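Local structure of secretory pathway GDP dissociation inhibitor (Saccharomyces cerevisiae, 2BCG) at residues S139-I144 with K192-H197. The protein regulates the GDP/GTP exchange of the Rab GTPase Sec4 by inhibiting GDP release, and extracts GDP-bound Ypt7 from vacuolar membranes. Numbering follows the deposited sequence.
With GER (geran-8-yl geran), chain C.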
loop_
_atom_site.group_PDB
_atom_site.type_symbol
_atom_site.label_atom_id
_atom_site.label_comp_id
_atom_site.label_asym_id
_atom_site.label_seq_id
_atom_site.Cartn_x
_atom_site.Cartn_y
_atom_site.Cartn_z
ATOM N N SER A 139 -8.015 -15.119 -29.952
ATOM C CA SER A 139 -9.160 -14.333 -29.466
ATOM C C SER A 139 -10.237 -14.152 -30.530
ATOM O O SER A 139 -9.922 -13.827 -31.682
ATOM C CB SER A 139 -8.697 -12.959 -28.999
ATOM O OG SER A 139 -9.806 -12.216 -28.525
ATOM N N PRO A 140 -11.515 -14.374 -30.155
ATOM C CA PRO A 140 -12.624 -14.094 -31.065
ATOM C C PRO A 140 -13.042 -12.626 -31.080
ATOM O O PRO A 140 -14.011 -12.275 -31.771
ATOM C CB PRO A 140 -13.752 -14.958 -30.507
ATOM C CG PRO A 140 -13.488 -14.990 -29.032
ATOM C CD PRO A 140 -11.982 -14.969 -28.885
ATOM N N LEU A 141 -12.327 -11.789 -30.320
ATOM C CA LEU A 141 -12.676 -10.371 -30.218
ATOM C C LEU A 141 -12.584 -9.628 -31.563
ATOM O O LEU A 141 -13.226 -8.591 -31.736
ATOM C CB LEU A 141 -11.817 -9.686 -29.155
ATOM C CG LEU A 141 -12.138 -9.973 -27.678
ATOM C CD1 LEU A 141 -11.026 -9.429 -26.788
ATOM C CD2 LEU A 141 -13.512 -9.389 -27.272
ATOM N N MET A 142 -11.782 -10.163 -32.498
ATOM C CA MET A 142 -11.550 -9.552 -33.822
ATOM C C MET A 142 -11.495 -10.648 -34.875
ATOM O O MET A 142 -11.040 -11.754 -34.581
ATOM C CB MET A 142 -10.200 -8.827 -33.856
ATOM C CG MET A 142 -10.072 -7.638 -32.934
ATOM S SD MET A 142 -8.559 -6.757 -33.321
ATOM C CE MET A 142 -8.562 -5.599 -31.939
ATOM N N GLY A 143 -11.927 -10.336 -36.098
ATOM C CA GLY A 143 -11.715 -11.233 -37.232
ATOM C C GLY A 143 -10.310 -11.114 -37.798
ATOM O O GLY A 143 -9.556 -10.192 -37.440
ATOM N N ILE A 144 -9.964 -12.018 -38.720
ATOM C CA ILE A 144 -8.597 -12.104 -39.245
ATOM C C ILE A 144 -8.106 -10.807 -39.900
ATOM O O ILE A 144 -7.007 -10.327 -39.623
ATOM C CB ILE A 144 -8.427 -13.283 -40.241
ATOM C CG1 ILE A 144 -8.738 -14.617 -39.548
ATOM C CG2 ILE A 144 -6.993 -13.313 -40.809
ATOM C CD1 ILE A 144 -8.538 -15.913 -40.401
ATOM N N LYS A 192 -11.351 0.287 -32.436
ATOM C CA LYS A 192 -11.070 1.531 -31.732
ATOM C C LYS A 192 -11.482 1.388 -30.267
ATOM O O LYS A 192 -10.692 1.750 -29.394
ATOM C CB LYS A 192 -11.766 2.722 -32.381
ATOM C CG LYS A 192 -11.350 3.033 -33.813
ATOM C CD LYS A 192 -12.101 4.301 -34.215
ATOM C CE LYS A 192 -12.226 4.452 -35.709
ATOM N NZ LYS A 192 -12.898 5.755 -36.020
ATOM N N GLU A 193 -12.690 0.863 -30.005
ATOM C CA GLU A 193 -13.215 0.706 -28.621
ATOM C C GLU A 193 -12.306 -0.204 -27.813
ATOM O O GLU A 193 -11.961 0.103 -26.663
ATOM C CB GLU A 193 -14.662 0.166 -28.600
ATOM C CG GLU A 193 -15.017 -0.658 -27.310
ATOM C CD GLU A 193 -16.479 -1.087 -27.222
ATOM O OE1 GLU A 193 -16.780 -2.318 -27.181
ATOM O OE2 GLU A 193 -17.325 -0.188 -27.176
ATOM N N PHE A 194 -11.896 -1.307 -28.420
ATOM C CA PHE A 194 -10.995 -2.249 -27.761
ATOM C C PHE A 194 -9.651 -1.607 -27.394
ATOM O O PHE A 194 -9.177 -1.717 -26.253
ATOM C CB PHE A 194 -10.751 -3.499 -28.606
ATOM C CG PHE A 194 -9.744 -4.414 -27.997
ATOM C CD1 PHE A 194 -10.109 -5.319 -26.981
ATOM C CD2 PHE A 194 -8.399 -4.330 -28.375
ATOM C CE1 PHE A 194 -9.138 -6.142 -26.386
ATOM C CE2 PHE A 194 -7.426 -5.139 -27.782
ATOM C CZ PHE A 194 -7.797 -6.055 -26.788
ATOM N N ILE A 195 -9.006 -0.944 -28.355
ATOM C CA ILE A 195 -7.726 -0.317 -28.068
ATOM C C ILE A 195 -7.894 0.782 -27.028
ATOM O O ILE A 195 -7.141 0.814 -26.036
ATOM C CB ILE A 195 -7.084 0.291 -29.333
ATOM C CG1 ILE A 195 -6.726 -0.840 -30.290
ATOM C CG2 ILE A 195 -5.816 1.133 -28.960
ATOM C CD1 ILE A 195 -6.446 -0.337 -31.729
ATOM N N GLY A 196 -8.870 1.656 -27.237
ATOM C CA GLY A 196 -9.094 2.797 -26.346
ATOM C C GLY A 196 -9.438 2.391 -24.914
ATOM O O GLY A 196 -8.901 2.986 -23.966
ATOM N N HIS A 197 -10.314 1.391 -24.769
ATOM C CA HIS A 197 -10.887 1.035 -23.442
ATOM C C HIS A 197 -10.164 -0.104 -22.770
ATOM O O HIS A 197 -10.005 -0.074 -21.542
ATOM C CB HIS A 197 -12.371 0.714 -23.531
ATOM C CG HIS A 197 -13.196 1.883 -23.941
ATOM N ND1 HIS A 197 -14.025 2.552 -23.066
ATOM C CD2 HIS A 197 -13.273 2.547 -25.123
ATOM C CE1 HIS A 197 -14.595 3.564 -23.694
ATOM N NE2 HIS A 197 -14.149 3.586 -24.942
HETATM C C1 GER C . 8.249 -7.299 -26.562
HETATM C C2 GER C . 7.224 -8.438 -26.391
HETATM C C3 GER C . 6.252 -8.744 -27.355
HETATM C C4 GER C . 6.165 -7.946 -28.670
HETATM C C5 GER C . 5.251 -9.900 -27.119
HETATM C C6 GER C . 4.208 -9.587 -26.026
HETATM C C7 GER C . 3.041 -8.996 -26.535
HETATM C C8 GER C . 2.396 -7.849 -26.045
HETATM C C9 GER C . 3.000 -7.100 -24.852
HETATM C C10 GER C . 1.116 -7.290 -26.716
HETATM C C11 GER C . -0.247 -7.729 -26.136
HETATM C C12 GER C . -1.203 -7.604 -27.156
HETATM C C13 GER C . -2.549 -7.203 -27.173
HETATM C C14 GER C . -3.293 -6.783 -25.895
HETATM C C15 GER C . -3.280 -7.186 -28.530
HETATM C C16 GER C . -4.749 -7.625 -28.468
HETATM C C17 GER C . -5.066 -8.515 -29.498
HETATM C C18 GER C . -6.311 -9.015 -29.905
HETATM C C19 GER C . -7.637 -8.632 -29.235
HETATM C C20 GER C . -6.362 -9.990 -31.072
#
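F194 projects from helix 189-199 so that one side of its ring receives L141 and M142 at two separate atoms. CD1 of L141 lies 3.8 Å from F194 CE1, and the terminal methyl CE of M142 comes equally near, 3.8 Å, to F194 CD2, para to CE1, from the same side of the ring. Both aliphatic chains cross the phenylalanine side chain at about a right angle, and their methyls approach the ring obliquely. The ring is carried out from the helix because CG stands anti to the backbone N (chi1 175°). M142, extended beyond CG, suits its place because an unbranched thioether chain is long enough to reach the ring from the loop and ends in an apolar methyl. L141 points its branched apolar tip at the ring and can offer the single methyl CD1 to CE1. The contact thus joins the connection between helices 133-138 and 144-159 to helix 189-199 at the lipid-binding pocket of this GDI, where C19 of a geranylgeranyl chain comes obliquely to that same side, 3.6 Å from F194 CZ. With the ring cut back to an alanine, L141 CD1, M142 CE and the isoprenoid methyl C19 would probably lose the apolar surface they share. Before L141 the loop is shaped by an ST turn: S139 OG accepts a hydrogen bond from L141 N, 3.1 Å long with an angle of 161° at the hydrogen; a serine hydroxyl, one carbon from the backbone, is short enough to fold back on the amide two residues on. M142 also packs on K147 and M150 of helix 144-159, while V129 touches F194.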